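Local coordinates for putative uncharacterized protein (Thermococcus onnurineus, PDB 3UEB) that is of unknown function but belongs to the UPF0440 (DUF3194) family and forms a two-chain assembly in which a beta-sheet runs on from one subunit into the other, at residues A[4-8]-A[71-75]; A[13-19]-A[58-64]; A[31-35]-A[51-55]. All coordinates share one frame. Numbering follows the deposited sequence.

In the fold
The three contacts lie along one antiparallel sheet, with strand 63-71 between 6-14 and 49-56, backed by helices 20-41 and 80-104. In chain order the segments run 4-8, 13-19, 31-35, 51-55, 58-64, 71-75, so contact 2 falls within the span of contact 1, and contact 3 within that of contact 2. Contacts 1 and 2 hold the two ends of the strand pair 6-14/63-71, their centres about 32 Å apart on opposite sides of the chain's centre. Contact 3, its centre about 18 Å from that of contact 1 and 17 Å from that of contact 2, fastens a helix to the strand at the subunit seam, and touches contact 2 where L64 CD1 is 3.6 Å from R55 O.

Contact 1 of 3, residues A[4-8]-A[71-75]; sequences GSSGK and EVPIF
Residues S6 to K8 run extended as the start of strand 6-14, antiparallel to the end of strand 63-71. S6 faces E71 as a non-hydrogen-bonded pair with their CA atoms 4.1 Å apart. The flanking bond goes from V72 N to S5 O, 2.7 Å and nearly straight; the same carbonyl oxygen also takes a CA-H...O contact from E71 CA at 3.2 Å. S6 (chi1 p) and E71 (chi1 and chi2 both t) put their side chains on one face of the sheet, S6 CB lying 3.8 Å from E71 CG, while the carboxylate goes on to Y69, which hydrogen-bonds E71 OE1. This is the end of two neighbouring strands in an alpha+beta fold with an antiparallel sheet of order 1-3-2, at the surface, where 71-75 leaves the sheet on its way to helix 80-104. Before the strand, S5 drops out of the extended form (phi/psi -97/-4). Its m rotamer places OG 3.4 Å from I74 CA and 3.9 Å from I74 CG2. A water hydrogen-bonds both S5 OG, at 2.8 Å, and P73 O, at 3.0 Å. V72 is extended with chi1 m and P73 has polyproline-like angles (-57/151), then I74 and F75 turn with psi near -23 and -3. I74, p then t, sends its end away from 4-8; F75, also p, has its CB pointing away from that segment.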
ATOM      1  N   GLY A   4      -8.161  23.172   3.065  1.00 34.96           N
ATOM      2  CA  GLY A   4      -6.774  23.161   3.615  1.00 34.65           C
ATOM      3  C   GLY A   4      -6.522  22.029   4.596  1.00 33.82           C
ATOM      4  O   GLY A   4      -5.457  21.956   5.212  1.00 34.46           O
ATOM      5  N   SER A   5      -7.491  21.135   4.747  1.00 31.67           N
ATOM      6  CA  SER A   5      -7.328  20.023   5.673  1.00 31.15           C
ATOM      7  C   SER A   5      -6.874  18.724   5.004  1.00 29.01           C
ATOM      8  O   SER A   5      -6.609  17.728   5.684  1.00 27.89           O
ATOM      9  CB  SER A   5      -8.631  19.793   6.444  1.00 31.30           C
ATOM     10  OG  SER A   5      -8.922  20.902   7.282  1.00 33.05           O
ATOM     11  N   SER A   6      -6.765  18.736   3.678  1.00 27.40           N
ATOM     12  CA  SER A   6      -6.344  17.542   2.951  1.00 27.11           C
ATOM     13  C   SER A   6      -5.573  17.824   1.663  1.00 27.65           C
ATOM     14  O   SER A   6      -5.664  18.905   1.073  1.00 26.81           O
ATOM     15  CB  SER A   6      -7.553  16.680   2.604  1.00 25.44           C
ATOM     16  OG  SER A   6      -8.220  17.221   1.482  1.00 24.70           O
ATOM     17  N   GLY A   7      -4.822  16.822   1.232  1.00 27.70           N
ATOM     18  CA  GLY A   7      -4.040  16.941   0.023  1.00 26.83           C
ATOM     19  C   GLY A   7      -4.067  15.629  -0.727  1.00 27.87           C
ATOM     20  O   GLY A   7      -4.208  14.550  -0.135  1.00 23.90           O
ATOM     21  N   LYS A   8      -3.934  15.729  -2.044  1.00 30.11           N
ATOM     22  CA  LYS A   8      -3.942  14.570  -2.917  1.00 30.67           C
ATOM     23  C   LYS A   8      -2.732  14.676  -3.834  1.00 31.32           C
ATOM     24  O   LYS A   8      -2.326  15.777  -4.221  1.00 30.30           O
ATOM     25  CB  LYS A   8      -5.228  14.555  -3.736  1.00 31.88           C
ATOM     26  CG  LYS A   8      -5.987  13.243  -3.669  1.00 37.71           C
ATOM     27  CD  LYS A   8      -5.579  12.280  -4.778  1.00 40.81           C
ATOM     28  CE  LYS A   8      -6.062  12.777  -6.136  1.00 43.03           C
ATOM     29  NZ  LYS A   8      -5.865  11.760  -7.212  1.00 43.67           N
ATOM     30  N   GLU A  71      -5.336  13.650   5.155  1.00 20.36           N
ATOM     31  CA  GLU A  71      -6.276  14.571   5.759  1.00 21.75           C
ATOM     32  C   GLU A  71      -5.955  14.763   7.238  1.00 21.29           C
ATOM     33  O   GLU A  71      -5.676  13.801   7.955  1.00 20.59           O
ATOM     34  CB  GLU A  71      -7.689  14.008   5.604  1.00 24.23           C
ATOM     35  CG  GLU A  71      -8.808  15.014   5.774  1.00 26.40           C
ATOM     36  CD  GLU A  71     -10.173  14.363   5.713  1.00 27.99           C
ATOM     37  OE1 GLU A  71     -10.373  13.475   4.857  1.00 30.23           O
ATOM     38  OE2 GLU A  71     -11.050  14.744   6.515  1.00 31.07           O
ATOM     39  N   VAL A  72      -5.977  16.012   7.689  1.00 21.89           N
ATOM     40  CA  VAL A  72      -5.733  16.311   9.096  1.00 22.38           C
ATOM     41  C   VAL A  72      -7.006  16.978   9.626  1.00 21.14           C
ATOM     42  O   VAL A  72      -7.837  17.430   8.838  1.00 21.45           O
ATOM     43  CB  VAL A  72      -4.525  17.273   9.283  1.00 23.87           C
ATOM     44  CG1 VAL A  72      -3.274  16.659   8.684  1.00 21.42           C
ATOM     45  CG2 VAL A  72      -4.818  18.619   8.642  1.00 22.18           C
ATOM     46  N   PRO A  73      -7.187  17.033  10.959  1.00 20.86           N
ATOM     47  CA  PRO A  73      -8.389  17.668  11.523  1.00 19.96           C
ATOM     48  C   PRO A  73      -8.521  19.116  11.039  1.00 19.78           C
ATOM     49  O   PRO A  73      -7.516  19.773  10.756  1.00 16.94           O
ATOM     50  CB  PRO A  73      -8.152  17.584  13.029  1.00 20.57           C
ATOM     51  CG  PRO A  73      -7.331  16.326  13.166  1.00 22.80           C
ATOM     52  CD  PRO A  73      -6.346  16.459  12.024  1.00 19.97           C
ATOM     53  N   ILE A  74      -9.755  19.611  10.949  1.00 18.87           N
ATOM     54  CA  ILE A  74      -9.996  20.966  10.474  1.00 20.09           C
ATOM     55  C   ILE A  74      -9.394  22.079  11.343  1.00 20.99           C
ATOM     56  O   ILE A  74      -9.155  23.187  10.852  1.00 19.13           O
ATOM     57  CB  ILE A  74     -11.507  21.228  10.313  1.00 22.47           C
ATOM     58  CG1 ILE A  74     -12.195  21.190  11.682  1.00 23.25           C
ATOM     59  CG2 ILE A  74     -12.121  20.168   9.391  1.00 21.31           C
ATOM     60  CD1 ILE A  74     -13.650  21.638  11.640  1.00 23.28           C
ATOM     61  N   PHE A  75      -9.142  21.780  12.617  1.00 18.80           N
ATOM     62  CA  PHE A  75      -8.588  22.755  13.552  1.00 21.87           C
ATOM     63  C   PHE A  75      -7.062  22.674  13.638  1.00 24.18           C
ATOM     64  O   PHE A  75      -6.428  23.458  14.351  1.00 23.85           O
ATOM     65  CB  PHE A  75      -9.200  22.542  14.947  1.00 19.34           C
ATOM     66  CG  PHE A  75      -9.018  21.149  15.479  1.00 19.25           C
ATOM     67  CD1 PHE A  75      -7.789  20.738  15.982  1.00 16.84           C
ATOM     68  CD2 PHE A  75     -10.060  20.230  15.423  1.00 17.63           C
ATOM     69  CE1 PHE A  75      -7.595  19.425  16.420  1.00 16.70           C
ATOM     70  CE2 PHE A  75      -9.873  18.920  15.857  1.00 18.51           C
ATOM     71  CZ  PHE A  75      -8.632  18.518  16.357  1.00 14.68           C
TER
HETATM   72  O   HOH W   1      -6.800  21.922   8.810  1.00 26.24           O

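Contact 2 of 3, residues A[13-19]-A[58-64]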
ATOM      1  N   ILE A  13       5.502   6.387 -12.351  1.00 22.09           N
ATOM      2  CA  ILE A  13       6.901   5.992 -12.419  1.00 20.69           C
ATOM      3  C   ILE A  13       7.186   4.861 -13.410  1.00 21.88           C
ATOM      4  O   ILE A  13       6.509   3.825 -13.411  1.00 20.57           O
ATOM      5  CB  ILE A  13       7.404   5.560 -11.023  1.00 20.37           C
ATOM      6  CG1 ILE A  13       7.199   6.700 -10.018  1.00 20.53           C
ATOM      7  CG2 ILE A  13       8.877   5.190 -11.090  1.00 21.02           C
ATOM      8  CD1 ILE A  13       7.633   6.360  -8.588  1.00 17.06           C
ATOM      9  N   GLY A  14       8.191   5.073 -14.255  1.00 20.84           N
ATOM     10  CA  GLY A  14       8.587   4.058 -15.212  1.00 21.33           C
ATOM     11  C   GLY A  14       9.863   3.404 -14.711  1.00 21.15           C
ATOM     12  O   GLY A  14      10.796   4.106 -14.327  1.00 22.77           O
ATOM     13  N   LEU A  15       9.907   2.071 -14.699  1.00 22.48           N
ATOM     14  CA  LEU A  15      11.088   1.331 -14.230  1.00 22.85           C
ATOM     15  C   LEU A  15      11.422   0.177 -15.191  1.00 23.25           C
ATOM     16  O   LEU A  15      11.362  -0.999 -14.823  1.00 21.94           O
ATOM     17  CB  LEU A  15      10.824   0.785 -12.821  1.00 24.65           C
ATOM     18  CG  LEU A  15      10.495   1.849 -11.761  1.00 25.95           C
ATOM     19  CD1 LEU A  15       9.834   1.202 -10.556  1.00 27.19           C
ATOM     20  CD2 LEU A  15      11.763   2.585 -11.358  1.00 21.13           C
ATOM     21  N   PRO A  16      11.810   0.512 -16.429  1.00 21.91           N
ATOM     22  CA  PRO A  16      12.162  -0.425 -17.503  1.00 23.08           C
ATOM     23  C   PRO A  16      13.275  -1.445 -17.263  1.00 24.34           C
ATOM     24  O   PRO A  16      13.280  -2.508 -17.881  1.00 24.61           O
ATOM     25  CB  PRO A  16      12.484   0.505 -18.676  1.00 21.72           C
ATOM     26  CG  PRO A  16      13.063   1.703 -18.000  1.00 21.34           C
ATOM     27  CD  PRO A  16      12.113   1.899 -16.832  1.00 22.71           C
ATOM     28  N   GLU A  17      14.214  -1.136 -16.375  1.00 26.04           N
ATOM     29  CA  GLU A  17      15.320  -2.053 -16.122  1.00 26.40           C
ATOM     30  C   GLU A  17      14.995  -3.074 -15.044  1.00 27.70           C
ATOM     31  O   GLU A  17      15.799  -3.963 -14.760  1.00 29.08           O
ATOM     32  CB  GLU A  17      16.572  -1.258 -15.744  1.00 28.22           C
ATOM     33  CG  GLU A  17      16.750  -0.012 -16.597  1.00 29.50           C
ATOM     34  CD  GLU A  17      17.976   0.803 -16.232  1.00 33.97           C
ATOM     35  OE1 GLU A  17      18.333   0.859 -15.030  1.00 33.49           O
ATOM     36  OE2 GLU A  17      18.572   1.407 -17.157  1.00 37.15           O
ATOM     37  N   LEU A  18      13.805  -2.962 -14.461  1.00 27.65           N
ATOM     38  CA  LEU A  18      13.388  -3.889 -13.412  1.00 28.23           C
ATOM     39  C   LEU A  18      12.406  -4.958 -13.895  1.00 28.63           C
ATOM     40  O   LEU A  18      11.590  -4.718 -14.786  1.00 28.01           O
ATOM     41  CB  LEU A  18      12.743  -3.123 -12.250  1.00 28.99           C
ATOM     42  CG  LEU A  18      13.555  -2.041 -11.535  1.00 27.22           C
ATOM     43  CD1 LEU A  18      12.799  -1.595 -10.291  1.00 28.88           C
ATOM     44  CD2 LEU A  18      14.927  -2.581 -11.145  1.00 28.59           C
ATOM     45  N   SER A  19      12.503  -6.144 -13.302  1.00 27.74           N
ATOM     46  CA  SER A  19      11.603  -7.249 -13.623  1.00 28.94           C
ATOM     47  C   SER A  19      10.301  -6.920 -12.900  1.00 29.87           C
ATOM     48  O   SER A  19      10.306  -6.129 -11.955  1.00 29.10           O
ATOM     49  CB  SER A  19      12.164  -8.562 -13.074  1.00 27.28           C
ATOM     50  OG  SER A  19      12.265  -8.503 -11.657  1.00 26.69           O
ATOM     51  N   ARG A  58       2.565  -3.054 -15.762  1.00 28.69           N
ATOM     52  CA  ARG A  58       3.554  -2.809 -16.802  1.00 30.24           C
ATOM     53  C   ARG A  58       2.993  -2.705 -18.223  1.00 30.60           C
ATOM     54  O   ARG A  58       3.538  -1.991 -19.058  1.00 29.18           O
ATOM     55  CB  ARG A  58       4.633  -3.895 -16.758  1.00 30.57           C
ATOM     56  CG  ARG A  58       5.585  -3.860 -17.951  1.00 33.76           C
ATOM     57  CD  ARG A  58       6.963  -4.398 -17.585  1.00 35.40           C
ATOM     58  NE  ARG A  58       7.671  -3.503 -16.672  1.00 35.43           N
ATOM     59  CZ  ARG A  58       8.832  -3.796 -16.095  1.00 38.62           C
ATOM     60  NH1 ARG A  58       9.417  -4.966 -16.331  1.00 38.03           N
ATOM     61  NH2 ARG A  58       9.423  -2.915 -15.296  1.00 36.48           N
ATOM     62  N   GLU A  59       1.898  -3.399 -18.504  1.00 32.89           N
ATOM     63  CA  GLU A  59       1.344  -3.357 -19.848  1.00 34.84           C
ATOM     64  C   GLU A  59       0.455  -2.178 -20.222  1.00 34.62           C
ATOM     65  O   GLU A  59       0.291  -1.892 -21.406  1.00 34.62           O
ATOM     66  CB  GLU A  59       0.617  -4.664 -20.150  1.00 36.81           C
ATOM     67  CG  GLU A  59       1.582  -5.812 -20.413  1.00 41.47           C
ATOM     68  CD  GLU A  59       1.183  -6.639 -21.613  1.00 41.96           C
ATOM     69  OE1 GLU A  59       0.169  -7.362 -21.518  1.00 43.17           O
ATOM     70  OE2 GLU A  59       1.878  -6.558 -22.654  1.00 45.11           O
ATOM     71  N   GLU A  60      -0.104  -1.476 -19.238  1.00 33.41           N
ATOM     72  CA  GLU A  60      -0.977  -0.345 -19.551  1.00 32.39           C
ATOM     73  C   GLU A  60      -0.550   0.995 -18.947  1.00 31.49           C
ATOM     74  O   GLU A  60      -1.190   2.015 -19.193  1.00 32.53           O
ATOM     75  CB  GLU A  60      -2.416  -0.666 -19.124  1.00 34.09           C
ATOM     76  CG  GLU A  60      -3.026  -1.883 -19.823  1.00 34.67           C
ATOM     77  CD  GLU A  60      -4.343  -2.328 -19.193  1.00 36.73           C
ATOM     78  OE1 GLU A  60      -4.341  -2.727 -18.007  1.00 37.83           O
ATOM     79  OE2 GLU A  60      -5.385  -2.279 -19.880  1.00 39.22           O
ATOM     80  N   THR A  61       0.522   1.002 -18.160  1.00 29.28           N
ATOM     81  CA  THR A  61       1.000   2.247 -17.549  1.00 27.22           C
ATOM     82  C   THR A  61       2.522   2.329 -17.664  1.00 26.02           C
ATOM     83  O   THR A  61       3.153   1.461 -18.271  1.00 25.65           O
ATOM     84  CB  THR A  61       0.628   2.337 -16.028  1.00 27.02           C
ATOM     85  OG1 THR A  61       1.472   1.469 -15.262  1.00 24.26           O
ATOM     86  CG2 THR A  61      -0.812   1.937 -15.800  1.00 26.96           C
ATOM     87  N   LEU A  62       3.109   3.369 -17.084  1.00 23.58           N
ATOM     88  CA  LEU A  62       4.554   3.516 -17.108  1.00 24.97           C
ATOM     89  C   LEU A  62       5.174   2.339 -16.355  1.00 25.18           C
ATOM     90  O   LEU A  62       6.308   1.953 -16.624  1.00 24.15           O
ATOM     91  CB  LEU A  62       4.969   4.836 -16.450  1.00 26.10           C
ATOM     92  CG  LEU A  62       5.299   5.992 -17.403  1.00 29.18           C
ATOM     93  CD1 LEU A  62       4.099   6.310 -18.280  1.00 28.14           C
ATOM     94  CD2 LEU A  62       5.712   7.212 -16.591  1.00 30.55           C
ATOM     95  N   ASP A  63       4.407   1.782 -15.418  1.00 24.16           N
ATOM     96  CA  ASP A  63       4.814   0.636 -14.600  1.00 24.49           C
ATOM     97  C   ASP A  63       4.218   0.733 -13.212  1.00 24.99           C
ATOM     98  O   ASP A  63       3.450  -0.135 -12.786  1.00 26.65           O
ATOM     99  CB  ASP A  63       6.338   0.550 -14.446  1.00 23.32           C
ATOM    100  CG  ASP A  63       6.992  -0.276 -15.538  1.00 23.87           C
ATOM    101  OD1 ASP A  63       8.238  -0.245 -15.627  1.00 20.75           O
ATOM    102  OD2 ASP A  63       6.261  -0.957 -16.292  1.00 22.37           O
ATOM    103  N   LEU A  64       4.587   1.796 -12.508  1.00 22.31           N
ATOM    104  CA  LEU A  64       4.123   2.004 -11.157  1.00 20.86           C
ATOM    105  C   LEU A  64       3.425   3.338 -10.995  1.00 21.34           C
ATOM    106  O   LEU A  64       3.849   4.355 -11.548  1.00 20.40           O
ATOM    107  CB  LEU A  64       5.308   1.917 -10.188  1.00 19.70           C
ATOM    108  CG  LEU A  64       5.061   2.227  -8.707  1.00 19.36           C
ATOM    109  CD1 LEU A  64       4.096   1.201  -8.088  1.00 18.53           C
ATOM    110  CD2 LEU A  64       6.394   2.201  -7.981  1.00 17.62           C
TER
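This is a closing contact at one end of the sheet: strand 6-14 finishes beside the start of strand 63-71, and the loops around them are pinned by an arginine-aspartate pair. I13 and L64 form an antiparallel hydrogen-bonded pair, I13 N to L64 O at 2.7 Å and L64 N to I13 O at 2.9 Å, with I13 CB 4.3 Å from L64 CB on one face. Beyond it, D63 OD1 takes over as acceptor for L15 N (3.0 Å). The carboxylate also holds R58 in a two-pronged salt bridge, NE to D63 OD2 and NH2 to D63 OD1, both 2.9 Å. Thus oriented, the guanidinium reaches L18 O with NH1 at 2.7 Å and NH2 at 2.9 Å, fastening the type I turn L15-L18 to the 58-64 loop. T61 OG1 accepts from D63 N (3.0 Å), an ST turn. S19 N-caps helix 20-41, on whose L23 and I26 the L15 side chain packs; L15 and L18 meet L99 of helix 80-104, and L64 touches I56 of strand 49-56.

Contact 3 of 3, residues A[31-35]-A[51-55]; sequences QETII and EVTMR
Helix residues 31-35 lie over strand residues 51-55 with the axes 8.7 Å apart and almost antiparallel (169°). Q31 is opposite V52, CA to CA 6.2 Å. One hydrogen bond crosses: Q31 NE2 gives to V52 O at 2.9 Å. The Q31 side chain, with chi1 t, chi2 near -149° and chi3 near 42°, has its CB toward the strand, and its OE1 accepts from NE2 of Q31 of the second subunit. Apolar contacts come from V52 (chi1 t), whose CB points toward the helix: V52 CG2 lies 3.8 Å from I35 CG1 and 4.3 Å from I34 CG2, both isoleucines m,t. Close packing adds V52 CG1 to Q31 CG at 3.2 Å and, with M54 set p,t,p, M54 CE to Q31 OE1 at 3.3 Å. T53 turns its CB away, and its OG1 is hydrogen-bonded to T53 OG1 of the second subunit. Strand 51-55 also pairs antiparallel with that subunit: the helix-on-sheet layering of a two-layer alpha+beta fold, at the seam of a sheet continuous across the dimer.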
ATOM      1  N   GLN A  31       5.589   3.356  -1.481  1.00 24.16           N
ATOM      2  CA  GLN A  31       4.395   3.553  -0.670  1.00 24.58           C
ATOM      3  C   GLN A  31       4.686   3.647   0.820  1.00 25.44           C
ATOM      4  O   GLN A  31       4.183   4.536   1.510  1.00 24.46           O
ATOM      5  CB  GLN A  31       3.405   2.415  -0.902  1.00 26.23           C
ATOM      6  CG  GLN A  31       2.152   2.524  -0.038  1.00 25.22           C
ATOM      7  CD  GLN A  31       1.579   1.174   0.325  1.00 24.38           C
ATOM      8  OE1 GLN A  31       2.318   0.247   0.645  1.00 23.76           O
ATOM      9  NE2 GLN A  31       0.254   1.062   0.300  1.00 21.83           N
ATOM     10  N   GLU A  32       5.498   2.721   1.314  1.00 25.36           N
ATOM     11  CA  GLU A  32       5.837   2.680   2.727  1.00 26.40           C
ATOM     12  C   GLU A  32       6.778   3.805   3.147  1.00 26.83           C
ATOM     13  O   GLU A  32       6.761   4.237   4.297  1.00 26.27           O
ATOM     14  CB  GLU A  32       6.398   1.293   3.065  1.00 28.11           C
ATOM     15  CG  GLU A  32       5.397   0.199   2.669  1.00 29.63           C
ATOM     16  CD  GLU A  32       5.894  -1.214   2.904  1.00 33.00           C
ATOM     17  OE1 GLU A  32       7.104  -1.386   3.173  1.00 29.17           O
ATOM     18  OE2 GLU A  32       5.060  -2.150   2.806  1.00 34.51           O
ATOM     19  N   THR A  33       7.598   4.288   2.221  1.00 27.20           N
ATOM     20  CA  THR A  33       8.477   5.405   2.547  1.00 24.94           C
ATOM     21  C   THR A  33       7.549   6.594   2.816  1.00 24.04           C
ATOM     22  O   THR A  33       7.764   7.372   3.737  1.00 24.08           O
ATOM     23  CB  THR A  33       9.422   5.754   1.366  1.00 24.61           C
ATOM     24  OG1 THR A  33      10.363   4.684   1.173  1.00 25.14           O
ATOM     25  CG2 THR A  33      10.178   7.055   1.643  1.00 22.24           C
ATOM     26  N   ILE A  34       6.505   6.715   2.006  1.00 23.29           N
ATOM     27  CA  ILE A  34       5.548   7.804   2.150  1.00 23.14           C
ATOM     28  C   ILE A  34       4.745   7.685   3.448  1.00 24.56           C
ATOM     29  O   ILE A  34       4.510   8.687   4.126  1.00 26.47           O
ATOM     30  CB  ILE A  34       4.595   7.851   0.938  1.00 21.53           C
ATOM     31  CG1 ILE A  34       5.399   8.204  -0.320  1.00 19.65           C
ATOM     32  CG2 ILE A  34       3.486   8.872   1.176  1.00 22.32           C
ATOM     33  CD1 ILE A  34       4.602   8.180  -1.614  1.00 12.41           C
ATOM     34  N   ILE A  35       4.335   6.466   3.797  1.00 24.66           N
ATOM     35  CA  ILE A  35       3.571   6.238   5.026  1.00 24.81           C
ATOM     36  C   ILE A  35       4.453   6.565   6.232  1.00 25.04           C
ATOM     37  O   ILE A  35       4.034   7.260   7.162  1.00 23.71           O
ATOM     38  CB  ILE A  35       3.105   4.763   5.146  1.00 25.25           C
ATOM     39  CG1 ILE A  35       2.172   4.416   3.991  1.00 26.41           C
ATOM     40  CG2 ILE A  35       2.388   4.535   6.478  1.00 24.57           C
ATOM     41  CD1 ILE A  35       1.885   2.924   3.875  1.00 29.26           C
ATOM     42  N   GLU A  51      -4.251   7.607   3.086  1.00 20.44           N
ATOM     43  CA  GLU A  51      -4.445   6.532   2.124  1.00 22.87           C
ATOM     44  C   GLU A  51      -3.348   6.584   1.078  1.00 22.89           C
ATOM     45  O   GLU A  51      -3.179   7.590   0.386  1.00 24.07           O
ATOM     46  CB  GLU A  51      -5.807   6.662   1.443  1.00 21.95           C
ATOM     47  CG  GLU A  51      -6.942   6.838   2.420  1.00 26.25           C
ATOM     48  CD  GLU A  51      -8.278   6.979   1.737  1.00 30.03           C
ATOM     49  OE1 GLU A  51      -9.254   7.326   2.435  1.00 31.14           O
ATOM     50  OE2 GLU A  51      -8.350   6.742   0.507  1.00 31.77           O
ATOM     51  N   VAL A  52      -2.601   5.495   0.972  1.00 21.24           N
ATOM     52  CA  VAL A  52      -1.528   5.409   0.012  1.00 20.20           C
ATOM     53  C   VAL A  52      -1.732   4.164  -0.844  1.00 21.28           C
ATOM     54  O   VAL A  52      -1.780   3.034  -0.347  1.00 19.12           O
ATOM     55  CB  VAL A  52      -0.171   5.366   0.716  1.00 20.97           C
ATOM     56  CG1 VAL A  52       0.940   5.499  -0.312  1.00 21.09           C
ATOM     57  CG2 VAL A  52      -0.089   6.508   1.739  1.00 22.14           C
ATOM     58  N   THR A  53      -1.862   4.397  -2.140  1.00 20.77           N
ATOM     59  CA  THR A  53      -2.106   3.345  -3.105  1.00 21.84           C
ATOM     60  C   THR A  53      -0.917   3.063  -4.002  1.00 22.57           C
ATOM     61  O   THR A  53      -0.231   3.985  -4.427  1.00 22.99           O
ATOM     62  CB  THR A  53      -3.270   3.740  -4.032  1.00 22.14           C
ATOM     63  OG1 THR A  53      -4.414   4.084  -3.246  1.00 21.76           O
ATOM     64  CG2 THR A  53      -3.621   2.593  -4.976  1.00 24.19           C
ATOM     65  N   MET A  54      -0.671   1.788  -4.279  1.00 23.28           N
ATOM     66  CA  MET A  54       0.382   1.421  -5.216  1.00 23.60           C
ATOM     67  C   MET A  54      -0.336   0.618  -6.295  1.00 24.73           C
ATOM     68  O   MET A  54      -1.153  -0.262  -5.994  1.00 22.37           O
ATOM     69  CB  MET A  54       1.493   0.580  -4.566  1.00 23.32           C
ATOM     70  CG  MET A  54       1.212  -0.914  -4.420  1.00 24.98           C
ATOM     71  SD  MET A  54       2.687  -1.813  -3.912  1.00 19.84           S
ATOM     72  CE  MET A  54       2.679  -1.408  -2.194  1.00 26.26           C
ATOM     73  N   ARG A  55      -0.056   0.951  -7.549  1.00 25.35           N
ATOM     74  CA  ARG A  55      -0.660   0.263  -8.676  1.00 28.19           C
ATOM     75  C   ARG A  55       0.442  -0.244  -9.602  1.00 28.40           C
ATOM     76  O   ARG A  55       1.234   0.542 -10.119  1.00 27.60           O
ATOM     77  CB  ARG A  55      -1.580   1.215  -9.450  1.00 30.47           C
ATOM     78  CG  ARG A  55      -2.176   0.598 -10.714  1.00 35.22           C
ATOM     79  CD  ARG A  55      -2.883   1.632 -11.587  1.00 39.60           C
ATOM     80  NE  ARG A  55      -3.464   1.028 -12.786  1.00 42.52           N
ATOM     81  CZ  ARG A  55      -3.975   1.715 -13.807  1.00 44.61           C
ATOM     82  NH1 ARG A  55      -4.486   1.074 -14.852  1.00 44.49           N
ATOM     83  NH2 ARG A  55      -3.970   3.044 -13.787  1.00 43.90           N
TER